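Local coordinates for A putative transcriptional regulator (Rhodococcus sp., PDB 2HKU), which probably binds DNA through a helix-turn-helix domain and regulates transcription, as other TetR-family proteins do, at residues R22-T27 with A47-H52; Y58-K63 with F67-C72; G93-K98 with I147-R152; E112-A117 with D129-T134. All coordinates share one frame; numbering follows the deposited sequence.

Contact 1: R22-T27 with A47-H52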
loop_
_atom_site.group_PDB
_atom_site.type_symbol
_atom_site.label_atom_id
_atom_site.label_comp_id
_atom_site.label_asym_id
_atom_site.label_seq_id
_atom_site.Cartn_x
_atom_site.Cartn_y
_atom_site.Cartn_z
ATOM N N ARG A 22 -30.497 -7.830 3.061
ATOM C CA ARG A 22 -29.136 -8.009 2.529
ATOM C C ARG A 22 -28.600 -6.726 1.857
ATOM O O ARG A 22 -27.527 -6.213 2.262
ATOM C CB ARG A 22 -28.950 -9.279 1.652
ATOM C CG ARG A 22 -27.659 -9.242 0.773
ATOM C CD ARG A 22 -27.207 -10.590 0.185
ATOM N NE ARG A 22 -25.969 -11.173 0.766
ATOM C CZ ARG A 22 -24.691 -10.753 0.575
ATOM N NH1 ARG A 22 -24.384 -9.678 -0.169
ATOM N NH2 ARG A 22 -23.676 -11.427 1.163
ATOM N N ASP A 23 -29.350 -6.182 0.885
ATOM C CA ASP A 23 -28.928 -4.962 0.181
ATOM C C ASP A 23 -28.914 -3.693 1.061
ATOM O O ASP A 23 -28.001 -2.834 0.931
ATOM C CB ASP A 23 -29.748 -4.687 -1.097
ATOM C CG ASP A 23 -29.648 -5.797 -2.128
ATOM O OD1 ASP A 23 -28.601 -6.493 -2.218
ATOM O OD2 ASP A 23 -30.639 -5.961 -2.887
ATOM N N ALA A 24 -29.905 -3.588 1.956
ATOM C CA ALA A 24 -29.978 -2.445 2.869
ATOM C C ALA A 24 -28.716 -2.394 3.761
ATOM O O ALA A 24 -28.119 -1.349 3.954
ATOM C CB ALA A 24 -31.285 -2.473 3.739
ATOM N N LEU A 25 -28.349 -3.540 4.291
ATOM C CA LEU A 25 -27.135 -3.698 5.129
ATOM C C LEU A 25 -25.845 -3.322 4.372
ATOM O O LEU A 25 -25.004 -2.499 4.829
ATOM C CB LEU A 25 -27.077 -5.135 5.655
ATOM C CG LEU A 25 -27.916 -5.376 6.903
ATOM C CD1 LEU A 25 -27.895 -6.861 7.224
ATOM C CD2 LEU A 25 -27.355 -4.592 8.102
ATOM N N PHE A 26 -25.775 -3.849 3.153
ATOM C CA PHE A 26 -24.622 -3.652 2.312
ATOM C C PHE A 26 -24.394 -2.204 2.020
ATOM O O PHE A 26 -23.287 -1.699 2.172
ATOM C CB PHE A 26 -24.684 -4.517 1.058
ATOM C CG PHE A 26 -23.298 -4.826 0.477
ATOM C CD1 PHE A 26 -22.559 -5.901 0.954
ATOM C CD2 PHE A 26 -22.742 -4.039 -0.538
ATOM C CE1 PHE A 26 -21.310 -6.191 0.425
ATOM C CE2 PHE A 26 -21.479 -4.349 -1.066
ATOM C CZ PHE A 26 -20.797 -5.406 -0.604
ATOM N N THR A 27 -25.460 -1.495 1.632
ATOM C CA THR A 27 -25.386 -0.065 1.372
ATOM C C THR A 27 -25.002 0.755 2.602
ATOM O O THR A 27 -24.199 1.634 2.494
ATOM C CB THR A 27 -26.761 0.444 0.756
ATOM O OG1 THR A 27 -26.925 -0.213 -0.518
ATOM C CG2 THR A 27 -26.783 1.947 0.543
ATOM N N ALA A 47 -28.997 0.325 12.444
ATOM C CA ALA A 47 -29.895 1.508 12.598
ATOM C C ALA A 47 -30.070 2.200 11.232
ATOM O O ALA A 47 -31.212 2.434 10.790
ATOM C CB ALA A 47 -29.385 2.499 13.701
ATOM N N ALA A 48 -28.945 2.440 10.536
ATOM C CA ALA A 48 -28.932 2.957 9.191
ATOM C C ALA A 48 -29.735 2.089 8.222
ATOM O O ALA A 48 -30.442 2.613 7.354
ATOM C CB ALA A 48 -27.513 3.141 8.687
ATOM N N ALA A 49 -29.652 0.774 8.348
ATOM C CA ALA A 49 -30.312 -0.064 7.380
ATOM C C ALA A 49 -31.796 -0.396 7.687
ATOM O O ALA A 49 -32.443 -1.087 6.891
ATOM C CB ALA A 49 -29.496 -1.356 7.182
ATOM N N GLY A 50 -32.329 0.027 8.833
ATOM C CA GLY A 50 -33.644 -0.493 9.299
ATOM C C GLY A 50 -33.618 -1.996 9.547
ATOM O O GLY A 50 -34.627 -2.707 9.376
ATOM N N ALA A 51 -32.441 -2.495 9.941
ATOM C CA ALA A 51 -32.198 -3.943 10.124
ATOM C C ALA A 51 -32.001 -4.314 11.585
ATOM O O ALA A 51 -31.615 -3.485 12.429
ATOM C CB ALA A 51 -30.996 -4.408 9.303
ATOM N N HIS A 52 -32.311 -5.566 11.890
ATOM C CA HIS A 52 -32.063 -6.085 13.206
ATOM C C HIS A 52 -30.629 -6.623 13.198
ATOM O O HIS A 52 -30.204 -7.241 12.217
ATOM C CB HIS A 52 -33.080 -7.172 13.522
ATOM C CG HIS A 52 -33.010 -7.668 14.928
ATOM N ND1 HIS A 52 -32.031 -8.532 15.363
ATOM C CD2 HIS A 52 -33.783 -7.405 16.004
ATOM C CE1 HIS A 52 -32.200 -8.779 16.650
ATOM N NE2 HIS A 52 -33.265 -8.119 17.062
#

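Contact 2: Y58-K63 with F67-C72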
loop_
_atom_site.group_PDB
_atom_site.type_symbol
_atom_site.label_atom_id
_atom_site.label_comp_id
_atom_site.label_asym_id
_atom_site.label_seq_id
_atom_site.Cartn_x
_atom_site.Cartn_y
_atom_site.Cartn_z
ATOM N N TYR A 58 -26.996 -13.515 10.039
ATOM C CA TYR A 58 -27.703 -14.253 8.993
ATOM C C TYR A 58 -27.084 -14.112 7.607
ATOM O O TYR A 58 -26.753 -15.110 6.952
ATOM C CB TYR A 58 -29.145 -13.751 8.905
ATOM C CG TYR A 58 -30.100 -14.653 8.143
ATOM C CD1 TYR A 58 -30.177 -16.039 8.409
ATOM C CD2 TYR A 58 -30.965 -14.117 7.190
ATOM C CE1 TYR A 58 -31.086 -16.864 7.720
ATOM C CE2 TYR A 58 -31.875 -14.919 6.506
ATOM C CZ TYR A 58 -31.936 -16.284 6.772
ATOM O OH TYR A 58 -32.847 -17.060 6.069
ATOM N N TYR A 59 -26.968 -12.873 7.146
ATOM C CA TYR A 59 -26.441 -12.601 5.818
ATOM C C TYR A 59 -24.920 -12.645 5.685
ATOM O O TYR A 59 -24.426 -12.833 4.566
ATOM C CB TYR A 59 -27.024 -11.312 5.261
ATOM C CG TYR A 59 -28.464 -11.452 4.984
ATOM C CD1 TYR A 59 -28.928 -12.396 4.031
ATOM C CD2 TYR A 59 -29.403 -10.689 5.671
ATOM C CE1 TYR A 59 -30.303 -12.558 3.763
ATOM C CE2 TYR A 59 -30.781 -10.841 5.416
ATOM C CZ TYR A 59 -31.209 -11.769 4.455
ATOM O OH TYR A 59 -32.552 -11.902 4.218
ATOM N N TYR A 60 -24.177 -12.510 6.792
ATOM C CA TYR A 60 -22.720 -12.361 6.677
ATOM C C TYR A 60 -21.910 -13.169 7.657
ATOM O O TYR A 60 -20.714 -13.303 7.522
ATOM C CB TYR A 60 -22.327 -10.881 6.715
ATOM C CG TYR A 60 -23.008 -10.057 5.657
ATOM C CD1 TYR A 60 -22.514 -10.000 4.343
ATOM C CD2 TYR A 60 -24.160 -9.329 5.953
ATOM C CE1 TYR A 60 -23.182 -9.210 3.359
ATOM C CE2 TYR A 60 -24.815 -8.557 4.996
ATOM C CZ TYR A 60 -24.319 -8.506 3.691
ATOM O OH TYR A 60 -24.985 -7.761 2.742
ATOM N N GLY A 61 -22.541 -13.721 8.678
ATOM C CA GLY A 61 -21.793 -14.590 9.580
ATOM C C GLY A 61 -20.988 -13.824 10.601
ATOM O O GLY A 61 -20.621 -14.396 11.619
ATOM N N SER A 62 -20.706 -12.534 10.350
ATOM C CA SER A 62 -19.870 -11.740 11.234
ATOM C C SER A 62 -19.651 -10.335 10.663
ATOM O O SER A 62 -19.779 -10.121 9.439
ATOM C CB SER A 62 -18.501 -12.416 11.464
ATOM O OG SER A 62 -17.632 -12.233 10.347
ATOM N N LYS A 63 -19.267 -9.413 11.552
ATOM C CA LYS A 63 -18.934 -8.055 11.155
ATOM C C LYS A 63 -17.746 -8.048 10.159
ATOM O O LYS A 63 -17.757 -7.288 9.211
ATOM C CB LYS A 63 -18.611 -7.198 12.387
ATOM C CG LYS A 63 -18.700 -5.715 12.130
ATOM C CD LYS A 63 -18.155 -4.949 13.316
ATOM C CE LYS A 63 -17.666 -3.553 12.885
ATOM N NZ LYS A 63 -17.256 -2.711 14.054
ATOM N N PHE A 67 -17.377 -6.406 6.479
ATOM C CA PHE A 67 -16.366 -5.434 6.192
ATOM C C PHE A 67 -15.546 -5.871 4.970
ATOM O O PHE A 67 -15.350 -5.077 4.053
ATOM C CB PHE A 67 -15.359 -5.299 7.363
ATOM C CG PHE A 67 -14.341 -4.212 7.120
ATOM C CD1 PHE A 67 -14.736 -2.864 7.209
ATOM C CD2 PHE A 67 -13.107 -4.507 6.693
ATOM C CE1 PHE A 67 -13.860 -1.841 6.973
ATOM C CE2 PHE A 67 -12.168 -3.506 6.490
ATOM C CZ PHE A 67 -12.514 -2.191 6.610
ATOM N N VAL A 68 -15.024 -7.117 4.981
ATOM C CA VAL A 68 -14.248 -7.526 3.830
ATOM C C VAL A 68 -15.116 -7.549 2.532
ATOM O O VAL A 68 -14.645 -7.138 1.453
ATOM C CB VAL A 68 -13.476 -8.920 4.101
ATOM C CG1 VAL A 68 -12.782 -9.390 2.833
ATOM C CG2 VAL A 68 -12.516 -8.739 5.242
ATOM N N GLU A 69 -16.355 -8.051 2.595
ATOM C CA GLU A 69 -17.123 -8.073 1.358
ATOM C C GLU A 69 -17.344 -6.648 0.850
ATOM O O GLU A 69 -17.179 -6.379 -0.340
ATOM C CB GLU A 69 -18.489 -8.719 1.537
ATOM C CG GLU A 69 -18.398 -10.201 1.564
ATOM C CD GLU A 69 -19.749 -10.827 1.559
ATOM O OE1 GLU A 69 -20.747 -10.208 1.097
ATOM O OE2 GLU A 69 -19.786 -11.938 2.030
ATOM N N VAL A 70 -17.720 -5.743 1.756
ATOM C CA VAL A 70 -17.898 -4.320 1.404
ATOM C C VAL A 70 -16.637 -3.736 0.754
ATOM O O VAL A 70 -16.722 -2.940 -0.256
ATOM C CB VAL A 70 -18.322 -3.501 2.689
ATOM C CG1 VAL A 70 -18.092 -2.023 2.544
ATOM C CG2 VAL A 70 -19.779 -3.825 3.103
ATOM N N ALA A 71 -15.457 -4.096 1.334
ATOM C CA ALA A 71 -14.191 -3.540 0.896
ATOM C C ALA A 71 -13.826 -4.032 -0.506
ATOM O O ALA A 71 -13.441 -3.266 -1.360
ATOM C CB ALA A 71 -13.052 -3.875 1.920
ATOM N N CYS A 72 -13.966 -5.331 -0.723
ATOM C CA CYS A 72 -13.834 -5.918 -2.021
ATOM C C CYS A 72 -14.782 -5.309 -3.109
ATOM O O CYS A 72 -14.317 -4.984 -4.161
ATOM C CB CYS A 72 -14.059 -7.414 -1.907
ATOM S SG CYS A 72 -12.585 -8.168 -0.949
#

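Contact 3: G93-K98 with I147-R152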
loop_
_atom_site.group_PDB
_atom_site.type_symbol
_atom_site.label_atom_id
_atom_site.label_comp_id
_atom_site.label_asym_id
_atom_site.label_seq_id
_atom_site.Cartn_x
_atom_site.Cartn_y
_atom_site.Cartn_z
ATOM N N GLY A 93 -3.277 9.418 -23.696
ATOM C CA GLY A 93 -2.676 10.129 -22.581
ATOM C C GLY A 93 -3.808 10.470 -21.670
ATOM O O GLY A 93 -3.704 10.389 -20.453
ATOM N N ASP A 94 -4.936 10.799 -22.274
ATOM C CA ASP A 94 -6.100 11.254 -21.543
ATOM C C ASP A 94 -6.907 10.109 -20.884
ATOM O O ASP A 94 -7.645 10.318 -19.930
ATOM C CB ASP A 94 -7.009 11.885 -22.537
ATOM C CG ASP A 94 -7.619 13.114 -22.030
ATOM O OD1 ASP A 94 -8.466 12.949 -21.138
ATOM O OD2 ASP A 94 -7.245 14.236 -22.525
ATOM N N TYR A 95 -6.822 8.940 -21.481
ATOM C CA TYR A 95 -7.462 7.737 -20.951
ATOM C C TYR A 95 -6.750 7.379 -19.642
ATOM O O TYR A 95 -7.408 7.150 -18.632
ATOM C CB TYR A 95 -7.275 6.643 -21.974
ATOM C CG TYR A 95 -7.643 5.241 -21.573
ATOM C CD1 TYR A 95 -8.849 4.665 -21.992
ATOM C CD2 TYR A 95 -6.747 4.455 -20.834
ATOM C CE1 TYR A 95 -9.167 3.378 -21.650
ATOM C CE2 TYR A 95 -7.052 3.187 -20.471
ATOM C CZ TYR A 95 -8.245 2.625 -20.885
ATOM O OH TYR A 95 -8.520 1.323 -20.537
ATOM N N THR A 96 -5.417 7.335 -19.718
ATOM C CA THR A 96 -4.559 7.143 -18.581
ATOM C C THR A 96 -4.730 8.155 -17.488
ATOM O O THR A 96 -4.763 7.746 -16.335
ATOM C CB THR A 96 -3.140 6.982 -18.989
ATOM O OG1 THR A 96 -3.118 6.083 -20.083
ATOM C CG2 THR A 96 -2.275 6.366 -17.824
ATOM N N GLU A 97 -4.918 9.449 -17.817
ATOM C CA GLU A 97 -5.102 10.512 -16.799
ATOM C C GLU A 97 -6.411 10.350 -16.083
ATOM O O GLU A 97 -6.598 10.548 -14.862
ATOM C CB GLU A 97 -5.079 11.939 -17.474
ATOM C CG GLU A 97 -3.727 12.591 -17.661
ATOM C CD GLU A 97 -3.703 13.723 -18.751
ATOM O OE1 GLU A 97 -4.513 14.671 -18.608
ATOM O OE2 GLU A 97 -2.887 13.654 -19.736
ATOM N N LYS A 98 -7.392 10.017 -16.892
ATOM C CA LYS A 98 -8.707 9.778 -16.417
ATOM C C LYS A 98 -8.703 8.485 -15.528
ATOM O O LYS A 98 -9.276 8.454 -14.499
ATOM C CB LYS A 98 -9.605 9.585 -17.643
ATOM C CG LYS A 98 -10.365 10.876 -18.108
ATOM C CD LYS A 98 -10.819 10.682 -19.630
ATOM C CE LYS A 98 -11.281 12.061 -20.230
ATOM N NZ LYS A 98 -12.276 12.616 -19.342
ATOM N N ILE A 147 -3.479 -1.927 -19.801
ATOM C CA ILE A 147 -2.260 -2.431 -20.428
ATOM C C ILE A 147 -2.527 -2.771 -21.947
ATOM O O ILE A 147 -1.710 -2.499 -22.800
ATOM C CB ILE A 147 -1.585 -3.648 -19.628
ATOM C CG1 ILE A 147 -1.296 -3.309 -18.129
ATOM C CG2 ILE A 147 -0.273 -4.148 -20.268
ATOM C CD1 ILE A 147 -0.366 -2.065 -17.928
ATOM N N ARG A 148 -3.701 -3.305 -22.241
ATOM C CA ARG A 148 -4.146 -3.524 -23.621
ATOM C C ARG A 148 -4.359 -2.205 -24.382
ATOM O O ARG A 148 -3.918 -2.120 -25.524
ATOM C CB ARG A 148 -5.441 -4.318 -23.626
ATOM C CG ARG A 148 -5.855 -4.891 -25.010
ATOM C CD ARG A 148 -7.124 -5.670 -24.713
ATOM N NE ARG A 148 -7.700 -6.397 -25.833
ATOM C CZ ARG A 148 -8.913 -6.951 -25.806
ATOM N NH1 ARG A 148 -9.694 -6.842 -24.719
ATOM N NH2 ARG A 148 -9.348 -7.587 -26.884
ATOM N N THR A 149 -5.092 -1.247 -23.794
ATOM C CA THR A 149 -5.217 0.128 -24.353
ATOM C C THR A 149 -3.797 0.684 -24.799
ATOM O O THR A 149 -3.597 1.082 -25.957
ATOM C CB THR A 149 -5.991 1.060 -23.415
ATOM O OG1 THR A 149 -7.330 0.591 -23.275
ATOM C CG2 THR A 149 -6.099 2.481 -23.991
ATOM N N LEU A 150 -2.800 0.566 -23.916
ATOM C CA LEU A 150 -1.427 0.910 -24.217
ATOM C C LEU A 150 -0.761 0.071 -25.287
ATOM O O LEU A 150 -0.051 0.601 -26.140
ATOM C CB LEU A 150 -0.544 0.845 -22.943
ATOM C CG LEU A 150 -0.834 1.767 -21.755
ATOM C CD1 LEU A 150 0.330 1.605 -20.674
ATOM C CD2 LEU A 150 -1.007 3.212 -22.172
HETATM N N MSE A 151 -0.863 -1.255 -25.194
HETATM C CA MSE A 151 -0.136 -2.075 -26.155
HETATM C C MSE A 151 -0.650 -1.910 -27.597
HETATM O O MSE A 151 0.134 -2.070 -28.521
HETATM C CB MSE A 151 -0.150 -3.555 -25.805
HETATM C CG MSE A 151 0.662 -3.909 -24.583
HETATM SE SE MSE A 151 0.009 -5.699 -24.037
HETATM C CE MSE A 151 0.943 -6.764 -25.423
ATOM N N ARG A 152 -1.944 -1.627 -27.750
ATOM C CA ARG A 152 -2.590 -1.685 -29.054
ATOM C C ARG A 152 -2.328 -0.338 -29.672
ATOM O O ARG A 152 -2.263 -0.233 -30.895
ATOM C CB ARG A 152 -4.101 -2.020 -29.003
ATOM C CG ARG A 152 -5.038 -0.934 -28.483
ATOM C CD ARG A 152 -6.478 -1.219 -28.867
ATOM N NE ARG A 152 -7.425 -0.431 -28.060
ATOM C CZ ARG A 152 -7.919 0.765 -28.392
ATOM N NH1 ARG A 152 -7.556 1.375 -29.536
ATOM N NH2 ARG A 152 -8.776 1.376 -27.568
#

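Contact 4: E112-A117 with D129-T134. With EDO (1,2-ethanediol), chain H.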
loop_
_atom_site.group_PDB
_atom_site.type_symbol
_atom_site.label_atom_id
_atom_site.label_comp_id
_atom_site.label_asym_id
_atom_site.label_seq_id
_atom_site.Cartn_x
_atom_site.Cartn_y
_atom_site.Cartn_z
ATOM N N GLU A 112 -8.514 2.524 -0.402
ATOM C CA GLU A 112 -8.017 2.602 0.967
ATOM C C GLU A 112 -8.769 1.627 1.903
ATOM O O GLU A 112 -8.147 0.867 2.670
ATOM C CB GLU A 112 -8.061 4.041 1.468
ATOM C CG GLU A 112 -7.773 4.150 2.956
ATOM C CD GLU A 112 -8.026 5.535 3.511
ATOM O OE1 GLU A 112 -8.180 6.534 2.714
ATOM O OE2 GLU A 112 -8.069 5.606 4.755
ATOM N N LEU A 113 -10.081 1.559 1.820
ATOM C CA LEU A 113 -10.778 0.475 2.509
ATOM C C LEU A 113 -10.293 -0.956 2.183
ATOM O O LEU A 113 -10.211 -1.834 3.094
ATOM C CB LEU A 113 -12.278 0.531 2.209
ATOM C CG LEU A 113 -13.282 -0.210 3.025
ATOM C CD1 LEU A 113 -13.130 0.333 4.475
ATOM C CD2 LEU A 113 -14.675 0.133 2.485
ATOM N N PHE A 114 -9.988 -1.221 0.910
ATOM C CA PHE A 114 -9.620 -2.556 0.514
ATOM C C PHE A 114 -8.200 -2.825 1.050
ATOM O O PHE A 114 -7.909 -3.944 1.464
ATOM C CB PHE A 114 -9.569 -2.640 -1.020
ATOM C CG PHE A 114 -9.094 -3.986 -1.530
ATOM C CD1 PHE A 114 -9.781 -5.161 -1.208
ATOM C CD2 PHE A 114 -7.973 -4.056 -2.378
ATOM C CE1 PHE A 114 -9.357 -6.407 -1.703
ATOM C CE2 PHE A 114 -7.556 -5.268 -2.909
ATOM C CZ PHE A 114 -8.193 -6.474 -2.568
ATOM N N THR A 115 -7.308 -1.822 0.998
ATOM C CA THR A 115 -5.977 -1.943 1.702
ATOM C C THR A 115 -6.134 -2.278 3.213
ATOM O O THR A 115 -5.367 -3.130 3.747
ATOM C CB THR A 115 -4.970 -0.707 1.442
ATOM O OG1 THR A 115 -5.448 0.468 2.112
ATOM C CG2 THR A 115 -4.792 -0.469 -0.006
ATOM N N SER A 116 -7.115 -1.662 3.891
ATOM C CA SER A 116 -7.389 -1.965 5.320
ATOM C C SER A 116 -7.900 -3.352 5.473
ATOM O O SER A 116 -7.445 -4.128 6.397
ATOM C CB SER A 116 -8.356 -0.994 5.977
ATOM O OG SER A 116 -7.674 0.251 5.981
ATOM N N ALA A 117 -8.783 -3.723 4.542
ATOM C CA ALA A 117 -9.224 -5.126 4.513
ATOM C C ALA A 117 -8.056 -6.154 4.325
ATOM O O ALA A 117 -8.087 -7.203 4.967
ATOM C CB ALA A 117 -10.308 -5.389 3.471
ATOM N N ASP A 129 -9.742 -15.710 0.853
ATOM C CA ASP A 129 -10.241 -16.056 -0.485
ATOM C C ASP A 129 -10.991 -14.922 -1.200
ATOM O O ASP A 129 -10.892 -14.750 -2.421
ATOM C CB ASP A 129 -11.094 -17.306 -0.394
ATOM C CG ASP A 129 -10.279 -18.562 0.009
ATOM O OD1 ASP A 129 -9.011 -18.563 0.058
ATOM O OD2 ASP A 129 -10.948 -19.548 0.323
ATOM N N LEU A 130 -11.738 -14.141 -0.435
ATOM C CA LEU A 130 -12.420 -12.936 -0.965
ATOM C C LEU A 130 -11.358 -11.935 -1.443
ATOM O O LEU A 130 -11.496 -11.354 -2.533
ATOM C CB LEU A 130 -13.190 -12.240 0.156
ATOM C CG LEU A 130 -14.717 -12.235 0.365
ATOM C CD1 LEU A 130 -15.404 -13.363 -0.270
ATOM C CD2 LEU A 130 -15.150 -12.066 1.845
ATOM N N ILE A 131 -10.320 -11.739 -0.604
ATOM C CA ILE A 131 -9.234 -10.826 -0.870
ATOM C C ILE A 131 -8.499 -11.274 -2.119
ATOM O O ILE A 131 -8.237 -10.450 -3.014
ATOM C CB ILE A 131 -8.158 -10.707 0.319
ATOM C CG1 ILE A 131 -8.699 -9.951 1.566
ATOM C CG2 ILE A 131 -6.926 -9.928 -0.150
ATOM C CD1 ILE A 131 -9.207 -8.569 1.322
ATOM N N THR A 132 -8.068 -12.553 -2.148
ATOM C CA THR A 132 -7.303 -13.038 -3.273
ATOM C C THR A 132 -8.128 -13.069 -4.553
ATOM O O THR A 132 -7.607 -12.781 -5.640
ATOM C CB THR A 132 -6.503 -14.370 -2.993
ATOM O OG1 THR A 132 -7.395 -15.387 -2.639
ATOM C CG2 THR A 132 -5.694 -14.200 -1.858
ATOM N N ASP A 133 -9.393 -13.443 -4.474
ATOM C CA ASP A 133 -10.145 -13.395 -5.665
ATOM C C ASP A 133 -10.209 -11.973 -6.210
ATOM O O ASP A 133 -10.167 -11.813 -7.389
ATOM C CB ASP A 133 -11.581 -13.900 -5.496
ATOM C CG ASP A 133 -11.691 -15.481 -5.569
ATOM O OD1 ASP A 133 -10.692 -16.164 -5.921
ATOM O OD2 ASP A 133 -12.783 -15.975 -5.256
ATOM N N THR A 134 -10.421 -11.000 -5.322
ATOM C CA THR A 134 -10.576 -9.545 -5.630
ATOM C C THR A 134 -9.309 -9.023 -6.270
ATOM O O THR A 134 -9.348 -8.417 -7.295
ATOM C CB THR A 134 -11.036 -8.704 -4.368
ATOM O OG1 THR A 134 -12.294 -9.230 -3.889
ATOM C CG2 THR A 134 -11.219 -7.139 -4.688
HETATM C C1 EDO H . -4.994 -0.697 9.671
HETATM O O1 EDO H . -4.774 0.508 10.517
HETATM C C2 EDO H . -6.353 -0.964 8.945
HETATM O O2 EDO H . -6.623 -2.446 8.811
#

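Contact 1: R22-T27 with A47-H52
Ala24 and Leu25 of helix 21-36 meet Ala49 and Ala51, at the end of helix 42-49 and in the turn after it, inside the TetR-type DNA-binding domain: a small contact of methyls and one leucine branch, with no hydrogen bond across it. The methyl of Ala49 sits against the backbone of helix 21-36, with CB of Ala49 3.5 Å from O of Ala24 and 4.0 Å from CB of Ala24. Such small side chains let the two backbones come close: CA of Ala24 and CA of Ala49 are 5.1 Å apart. Leu25 adds one branch, its CD2 lying 3.8 Å from CB of Ala51 and 4.0 Å from CB of Ala49. With CG anti to its carbonyl carbon (chi1 -83°), Leu25 brings that branch up to both methyls, and it also packs on Gln55 and Val56 of helix 53-60. Residues 47-52 belong to the predicted helix-turn-helix, and Gly50 makes its turn: it has positive phi (62°) and ends helix 42-49 in a Schellman motif. Ala51 then leads to His52, the N-cap of helix 53-60, whose ND1 accepts the N-H of Asn54. Ala49 also touches Ala28, and Ala51 reaches Thr21.

Contact 2: Y58-K63 with F67-C72
N of Phe67 donates to O of Lys63 at 2.9 Å, a nearly straight bond (160° at the hydrogen) that lies in the carbonyl plane and belongs to the first turn of helix 63-87. CB of Phe67 comes to 3.6 Å from the same O of Lys63, so the start of the Phe67 side chain lies close beside the bonded carbonyl. At the other end of the contact, OE1 of Glu69 comes to the edge of the Tyr60 ring, near its plane, 3.5 Å from CE1 and 3.7 Å from CD1 of Tyr60. Ring and carboxylate planes are turned 65° against each other, and the approach is to ring C-H groups, not to the hydroxyl. CG of Glu69 is anti to the carbonyl carbon (chi1 -78°) and the chain runs extended beyond it, which carries the carboxylate from helix 63-87 across to Tyr60. Salt bridges from OE1 to Arg22 and from OE2 to Arg65 would probably keep Glu69 ionised, and Arg22 also takes the Tyr60 hydroxyl on its carbonyl O. Gly61, with positive phi, breaks the chain away from helix 53-60, and Ser62 is the N-cap of the next helix, while NZ of Lys63 bonds to the carbonyls of Glu38 and Val40. The contact thus joins the last helix of the predicted helix-turn-helix to helix 63-87, with helix 21-36 alongside through Phe26 on Tyr60 and Phe33 edge-to-face on Phe67, and helices 108-120 and 125-152 packed on residues 67-72.

Contact 3: G93-K98 with I147-R152
Within the all-helical C-terminal domain of this TetR-family protein, helix 92-104 packs against the final turns of helix 125-152, and Tyr95 on Thr149 carries most of the contact. The interaction is a CH-pi contact: CG2 of Thr149 stands over the middle of one face of the Tyr95 ring, 3.6 Å from its centroid and 8° off the normal. The two side chains come from opposite directions, Tyr95 reaching across with CG anti to the backbone N (chi1 170°), which stretches the ring out over the neighbouring helix. Thr149 has its methyl in the corresponding place, anti to its own N, while OG1 lies beside that N and bonds back to the carbonyl O of Ala145 in the preceding turn. Ala145 and Leu146 also touch the Tyr95 side chain. A leucine in place of Tyr95 would probably leave the Thr149 methyl without an aromatic face to lie on and open a gap beside Ala145 and Leu146. One residue further on, Thr96 faces Leu150, their side chains crossing at about a right angle. Thr96 OG1 is bonded to the carbonyl O of Val92, and Leu201 of helix 190-201 packs on both Thr96 and Leu150, and Phe198 on Thr96. Here one leucine branch makes the approach: CD2 of Leu150 lies 4.1 Å from OG1 of Thr96.

Contact 4: E112-A117 with D129-T134
Phe114 is the first residue of segment 112-117 to cross to helix 125-152, and its CE1 does most of the touching, 3.7 Å from CD1 of Ile131 and 3.6 Å from CG2 of Thr134. Phe114 has CG anti to the backbone N (chi1 176°), which swings the ring over to the other helix, where Leu135 and Leu138 also meet it and Phe173 of helix 161-181 packs beside it. Thr115 next turns away, its OG1 donating to O of Glu112 at 2.8 Å, and it packs on Ile177 of the second subunit. These helices belong to the C-terminal domain of the TetR fold; their short segments cross at -134°, with axes 11.3 Å apart at closest approach. Ser116 also lies near the second subunit: a 1,2-ethanediol, probably from the crystallisation liquor, donates from O2 to O of Ser116 and is bonded as well to Ser116 O of the second subunit. Ala117 then offers its methyl to the same Ile131 branch, CB to CD1 4.0 Å. Opposite Phe114, Thr134 keeps its methyl toward the ring while OG1 donates to O of Leu130 at 2.6 Å, a carbonyl whose other face takes N of Thr134. A serine at Thr134 would probably leave CE1 and CZ of Phe114 without the methyl beside them, opening a gap there.

How the contacts relate
Contacts 1 and 2 come first along the chain and share the DNA-binding domain, their centres 12 Å apart; helix 21-36 joins them, with Phe26 also on Val70. The centres of contacts 2 and 4 are likewise 12 Å apart, and the two touch where Phe67, Ala71 and Cys72 of helix 63-87 meet Leu113, Ala117 and Thr134. There the predicted DNA-binding domain packs on the C-terminal domain, consistent with a route by which changes in one could probably reach the other, as in TetR-family regulators. The centre of contact 3 is about 25 Å from that of contact 4, on the same helix 125-152, and its segments bracket contact 4 in sequence. Contacts 1 and 3, centres 38 Å apart, lie on opposite sides of the chain's centre.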